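Local atomic coordinates of prolyl 4-hydroxylase (Phytophthora capsici LT1534, PDB entry 6IUQ), a protein that probably hydroxylates proline residues at carbon 4, as an iron(II)- and 2-oxoglutarate-dependent oxygenase built on a double-stranded beta-helix core. Residues Arg272-Met284 and Leu298-Lys310. Numbering follows the deposited sequence.
Sequences RGVYEEEYYESLM and LLKSHETHVENVK
His302 is a knob in a hole formed by Arg272, Glu276, Tyr280 and Leu283, and illustrates how one buried imidazole can join two nearly antiparallel helices. The axes of 276-284 and 298-310 run at 161° and come to 10.5 Å, while Arg272 is contributed from the turn of helix just before. Both ring nitrogens have polar partners. Arg272 NH1 donates to His302 ND1 over 3.1 Å, in the plane of both groups although the guanidinium and the imidazole are turned 73° apart. His302 NE2 meets a water 2.7 Å away, also at the ring edge, and this water donates to Glu276 OE2. Glu276 runs out nearly straight from the backbone, which carries its carboxylate across the methyl groups of Val306 and brings OE1 to a long salt bridge with Lys310 NZ, at 3.5 Å.

Aliphatic and aromatic contacts fill in around these bonds. The straight first part of the Arg272 chain (chi1 -173°) lays CD over one face of the His305 ring, a CH-pi contact 4.0 Å from the centroid, and the bend at chi3 then turns the guanidinium so that NH1 meets His302. Beyond His302 the interface turns apolar: Leu283 splits its branches, CD1 against His302 CB at 3.5 Å and CD2 against Leu298 CB. The CE methyl of selenomethionine Met284 touches Leu299 CD1 at 3.8 Å, a methyl that Tyr280 CE1 also approaches.

The pair forms an alpha-helical hairpin beside the oxygenase core. Tyr279, whose CB backs the His302 ring, leads its side chain away from 298-310, touches Leu214 of strand 214-217 and hydrogen-bonds Ser271 OG through OH, while helix 313-328 packs against Val274, in the short helix before the first arm, and Val309 of the second arm.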
loop_
_atom_site.group_PDB
_atom_site.type_symbol
_atom_site.label_atom_id
_atom_site.label_comp_id
_atom_site.label_asym_id
_atom_site.label_seq_id
_atom_site.Cartn_x
_atom_site.Cartn_y
_atom_site.Cartn_z
ATOM N N ARG A 272 3.222 10.471 -13.025
ATOM C CA ARG A 272 4.405 10.064 -13.781
ATOM C C ARG A 272 5.167 11.303 -14.234
ATOM O O ARG A 272 6.397 11.316 -14.221
ATOM C CB ARG A 272 4.033 9.179 -14.974
ATOM C CG ARG A 272 5.248 8.583 -15.683
ATOM C CD ARG A 272 4.834 7.613 -16.774
ATOM N NE ARG A 272 4.094 6.462 -16.254
ATOM C CZ ARG A 272 4.653 5.325 -15.856
ATOM N NH1 ARG A 272 5.980 5.166 -15.900
ATOM N NH2 ARG A 272 3.881 4.343 -15.403
ATOM N N GLY A 273 4.440 12.355 -14.594
ATOM C CA GLY A 273 5.042 13.651 -14.882
ATOM C C GLY A 273 5.665 14.303 -13.663
ATOM O O GLY A 273 6.825 14.687 -13.674
ATOM N N VAL A 274 4.910 14.415 -12.577
ATOM C CA VAL A 274 5.456 15.072 -11.396
ATOM C C VAL A 274 6.635 14.277 -10.819
ATOM O O VAL A 274 7.638 14.848 -10.406
ATOM C CB VAL A 274 4.372 15.282 -10.328
ATOM C CG1 VAL A 274 4.980 15.874 -9.071
ATOM C CG2 VAL A 274 3.254 16.167 -10.866
ATOM N N TYR A 275 6.549 12.954 -10.830
ATOM C CA TYR A 275 7.611 12.145 -10.234
ATOM C C TYR A 275 8.427 11.368 -11.273
ATOM O O TYR A 275 8.889 10.267 -10.999
ATOM C CB TYR A 275 7.007 11.172 -9.214
ATOM C CG TYR A 275 6.456 11.865 -7.990
ATOM C CD1 TYR A 275 5.236 12.526 -8.028
ATOM C CD2 TYR A 275 7.163 11.872 -6.807
ATOM C CE1 TYR A 275 4.740 13.184 -6.912
ATOM C CE2 TYR A 275 6.679 12.508 -5.686
ATOM C CZ TYR A 275 5.465 13.163 -5.744
ATOM O OH TYR A 275 4.987 13.794 -4.631
ATOM N N GLU A 276 8.604 11.944 -12.457
ATOM C CA GLU A 276 9.380 11.314 -13.519
ATOM C C GLU A 276 10.705 10.717 -13.058
ATOM O O GLU A 276 11.031 9.587 -13.403
ATOM C CB GLU A 276 9.655 12.326 -14.632
ATOM C CG GLU A 276 10.042 11.680 -15.952
ATOM C CD GLU A 276 10.543 12.689 -16.977
ATOM O OE1 GLU A 276 10.004 13.822 -17.053
ATOM O OE2 GLU A 276 11.503 12.343 -17.698
ATOM N N GLU A 277 11.466 11.463 -12.270
ATOM C CA GLU A 277 12.780 11.001 -11.841
ATOM C C GLU A 277 12.649 9.715 -11.030
ATOM O O GLU A 277 13.384 8.744 -11.262
ATOM C CB GLU A 277 13.502 12.075 -11.020
ATOM C CG GLU A 277 13.742 13.395 -11.752
ATOM C CD GLU A 277 12.453 14.193 -11.982
ATOM O OE1 GLU A 277 11.432 13.933 -11.295
ATOM O OE2 GLU A 277 12.452 15.067 -12.874
ATOM N N GLU A 278 11.702 9.706 -10.090
ATOM C CA GLU A 278 11.457 8.525 -9.262
ATOM C C GLU A 278 10.958 7.317 -10.071
ATOM O O GLU A 278 11.457 6.201 -9.900
ATOM C CB GLU A 278 10.458 8.844 -8.148
ATOM C CG GLU A 278 11.031 9.666 -7.011
ATOM C CD GLU A 278 11.094 11.163 -7.292
ATOM O OE1 GLU A 278 10.422 11.655 -8.220
ATOM O OE2 GLU A 278 11.828 11.863 -6.565
ATOM N N TYR A 279 9.973 7.526 -10.934
ATOM C CA TYR A 279 9.525 6.472 -11.841
ATOM C C TYR A 279 10.676 5.934 -12.704
ATOM O O TYR A 279 10.858 4.720 -12.834
ATOM C CB TYR A 279 8.423 6.987 -12.756
ATOM C CG TYR A 279 7.003 6.950 -12.225
ATOM C CD1 TYR A 279 6.531 7.936 -11.372
ATOM C CD2 TYR A 279 6.110 5.974 -12.644
ATOM C CE1 TYR A 279 5.198 7.930 -10.915
ATOM C CE2 TYR A 279 4.783 5.958 -12.204
ATOM C CZ TYR A 279 4.338 6.943 -11.336
ATOM O OH TYR A 279 3.036 6.936 -10.895
ATOM N N TYR A 280 11.452 6.837 -13.292
ATOM C CA TYR A 280 12.561 6.429 -14.149
ATOM C C TYR A 280 13.626 5.656 -13.364
ATOM O O TYR A 280 14.094 4.598 -13.810
ATOM C CB TYR A 280 13.182 7.649 -14.847
ATOM C CG TYR A 280 14.255 7.299 -15.866
ATOM C CD1 TYR A 280 13.918 6.959 -17.169
ATOM C CD2 TYR A 280 15.610 7.315 -15.521
ATOM C CE1 TYR A 280 14.893 6.643 -18.111
ATOM C CE2 TYR A 280 16.593 7.004 -16.454
ATOM C CZ TYR A 280 16.222 6.665 -17.746
ATOM O OH TYR A 280 17.180 6.336 -18.667
ATOM N N GLU A 281 14.006 6.145 -12.192
ATOM C CA GLU A 281 14.999 5.413 -11.404
ATOM C C GLU A 281 14.524 4.011 -11.039
ATOM O O GLU A 281 15.303 3.057 -11.106
ATOM C CB GLU A 281 15.373 6.171 -10.140
ATOM C CG GLU A 281 16.842 5.981 -9.756
ATOM C CD GLU A 281 17.818 6.333 -10.905
ATOM O OE1 GLU A 281 17.551 7.300 -11.658
ATOM O OE2 GLU A 281 18.853 5.647 -11.046
ATOM N N SER A 282 13.245 3.867 -10.693
ATOM C CA SER A 282 12.722 2.531 -10.407
ATOM C C SER A 282 12.859 1.658 -11.640
ATOM O O SER A 282 13.225 0.503 -11.532
ATOM C CB SER A 282 11.263 2.578 -9.950
ATOM O OG SER A 282 11.171 2.958 -8.590
ATOM N N LEU A 283 12.594 2.212 -12.820
ATOM C CA LEU A 283 12.696 1.407 -14.035
ATOM C C LEU A 283 14.154 1.023 -14.334
ATOM O O LEU A 283 14.399 -0.018 -14.930
ATOM C CB LEU A 283 12.072 2.138 -15.230
ATOM C CG LEU A 283 10.540 2.210 -15.239
ATOM C CD1 LEU A 283 10.042 3.427 -15.999
ATOM C CD2 LEU A 283 9.932 0.948 -15.807
HETATM N N MSE A 284 15.116 1.851 -13.913
HETATM C CA MSE A 284 16.535 1.508 -14.059
HETATM C C MSE A 284 16.902 0.255 -13.257
HETATM O O MSE A 284 17.650 -0.587 -13.746
HETATM C CB MSE A 284 17.431 2.674 -13.645
HETATM C CG MSE A 284 17.360 3.868 -14.590
HETATM SE SE MSE A 284 17.469 3.363 -16.499
HETATM C CE MSE A 284 15.577 3.315 -17.039
ATOM N N LEU A 298 8.077 -1.957 -20.358
ATOM C CA LEU A 298 7.717 -1.020 -19.306
ATOM C C LEU A 298 8.432 0.315 -19.475
ATOM O O LEU A 298 7.852 1.381 -19.233
ATOM C CB LEU A 298 8.053 -1.594 -17.927
ATOM C CG LEU A 298 6.925 -2.223 -17.116
ATOM C CD1 LEU A 298 7.459 -2.754 -15.797
ATOM C CD2 LEU A 298 5.818 -1.215 -16.881
ATOM N N LEU A 299 9.699 0.259 -19.866
ATOM C CA LEU A 299 10.470 1.481 -20.061
ATOM C C LEU A 299 9.967 2.255 -21.270
ATOM O O LEU A 299 9.816 3.479 -21.204
ATOM C CB LEU A 299 11.969 1.181 -20.216
ATOM C CG LEU A 299 12.796 2.449 -20.479
ATOM C CD1 LEU A 299 12.592 3.490 -19.377
ATOM C CD2 LEU A 299 14.271 2.132 -20.615
ATOM N N LYS A 300 9.709 1.558 -22.375
ATOM C CA LYS A 300 9.226 2.232 -23.578
ATOM C C LYS A 300 7.876 2.883 -23.289
ATOM O O LYS A 300 7.563 3.943 -23.804
ATOM C CB LYS A 300 9.113 1.257 -24.749
ATOM C CG LYS A 300 10.424 0.954 -25.419
ATOM C CD LYS A 300 11.012 2.194 -26.074
ATOM C CE LYS A 300 12.539 2.129 -26.102
ATOM N NZ LYS A 300 13.163 3.330 -26.736
ATOM N N SER A 301 7.091 2.237 -22.439
ATOM C CA SER A 301 5.777 2.742 -22.072
ATOM C C SER A 301 5.917 4.062 -21.316
ATOM O O SER A 301 5.214 5.034 -21.590
ATOM C CB SER A 301 5.033 1.690 -21.246
ATOM O OG SER A 301 3.786 2.182 -20.832
ATOM N N HIS A 302 6.868 4.109 -20.389
ATOM C CA HIS A 302 7.157 5.327 -19.627
ATOM C C HIS A 302 7.632 6.452 -20.545
ATOM O O HIS A 302 7.128 7.588 -20.525
ATOM C CB HIS A 302 8.214 5.020 -18.568
ATOM C CG HIS A 302 8.847 6.230 -17.970
ATOM N ND1 HIS A 302 8.433 6.774 -16.771
ATOM C CD2 HIS A 302 9.879 7.001 -18.396
ATOM C CE1 HIS A 302 9.182 7.826 -16.484
ATOM N NE2 HIS A 302 10.068 7.984 -17.454
ATOM N N GLU A 303 8.627 6.106 -21.345
ATOM C CA GLU A 303 9.214 6.987 -22.336
ATOM C C GLU A 303 8.163 7.633 -23.241
ATOM O O GLU A 303 8.177 8.844 -23.469
ATOM C CB GLU A 303 10.209 6.167 -23.145
ATOM C CG GLU A 303 10.967 6.864 -24.212
ATOM C CD GLU A 303 12.022 5.934 -24.782
ATOM O OE1 GLU A 303 11.904 5.555 -25.972
ATOM O OE2 GLU A 303 12.943 5.557 -24.018
ATOM N N THR A 304 7.245 6.818 -23.743
ATOM C CA THR A 304 6.136 7.301 -24.566
ATOM C C THR A 304 5.169 8.223 -23.808
ATOM O O THR A 304 4.745 9.249 -24.336
ATOM C CB THR A 304 5.340 6.119 -25.134
ATOM O OG1 THR A 304 6.194 5.325 -25.967
ATOM C CG2 THR A 304 4.167 6.608 -25.946
ATOM N N HIS A 305 4.814 7.847 -22.580
ATOM C CA HIS A 305 3.918 8.656 -21.758
ATOM C C HIS A 305 4.527 10.025 -21.456
ATOM O O HIS A 305 3.865 11.058 -21.566
ATOM C CB HIS A 305 3.584 7.924 -20.458
ATOM C CG HIS A 305 2.617 8.663 -19.582
ATOM N ND1 HIS A 305 2.927 9.863 -18.971
ATOM C CD2 HIS A 305 1.349 8.370 -19.206
ATOM C CE1 HIS A 305 1.892 10.278 -18.264
ATOM N NE2 HIS A 305 0.920 9.393 -18.392
ATOM N N VAL A 306 5.801 10.033 -21.098
ATOM C CA VAL A 306 6.501 11.267 -20.773
ATOM C C VAL A 306 6.521 12.225 -21.966
ATOM O O VAL A 306 6.393 13.447 -21.804
ATOM C CB VAL A 306 7.961 10.953 -20.294
ATOM C CG1 VAL A 306 8.864 12.157 -20.417
ATOM C CG2 VAL A 306 7.947 10.440 -18.880
ATOM N N GLU A 307 6.686 11.678 -23.168
ATOM C CA GLU A 307 6.739 12.523 -24.358
ATOM C C GLU A 307 5.338 13.024 -24.743
ATOM O O GLU A 307 5.194 14.163 -25.156
ATOM C CB GLU A 307 7.387 11.776 -25.529
ATOM C CG GLU A 307 7.397 12.560 -26.848
ATOM C CD GLU A 307 8.215 13.845 -26.795
ATOM O OE1 GLU A 307 9.134 13.948 -25.952
ATOM O OE2 GLU A 307 7.937 14.763 -27.597
ATOM N N ASN A 308 4.319 12.173 -24.597
ATOM C CA ASN A 308 2.913 12.581 -24.776
ATOM C C ASN A 308 2.524 13.738 -23.862
ATOM O O ASN A 308 1.846 14.668 -24.279
ATOM C CB ASN A 308 1.969 11.414 -24.510
ATOM C CG ASN A 308 2.005 10.366 -25.605
ATOM O OD1 ASN A 308 2.472 10.627 -26.718
ATOM N ND2 ASN A 308 1.490 9.179 -25.304
ATOM N N VAL A 309 2.965 13.680 -22.611
ATOM C CA VAL A 309 2.744 14.787 -21.712
ATOM C C VAL A 309 3.430 16.030 -22.245
ATOM O O VAL A 309 2.803 17.084 -22.314
ATOM C CB VAL A 309 3.234 14.480 -20.281
ATOM C CG1 VAL A 309 3.302 15.749 -19.458
ATOM C CG2 VAL A 309 2.312 13.466 -19.620
ATOM N N LYS A 310 4.697 15.919 -22.649
ATOM C CA LYS A 310 5.443 17.096 -23.113
ATOM C C LYS A 310 4.833 17.722 -24.376
ATOM O O LYS A 310 4.917 18.936 -24.571
ATOM C CB LYS A 310 6.917 16.752 -23.372
ATOM C CG LYS A 310 7.662 16.296 -22.119
ATOM C CD LYS A 310 9.179 16.376 -22.275
ATOM C CE LYS A 310 9.894 15.573 -21.179
ATOM N NZ LYS A 310 9.474 15.987 -19.790
HETATM O O HOH W 1 12.020 9.886 -17.592
#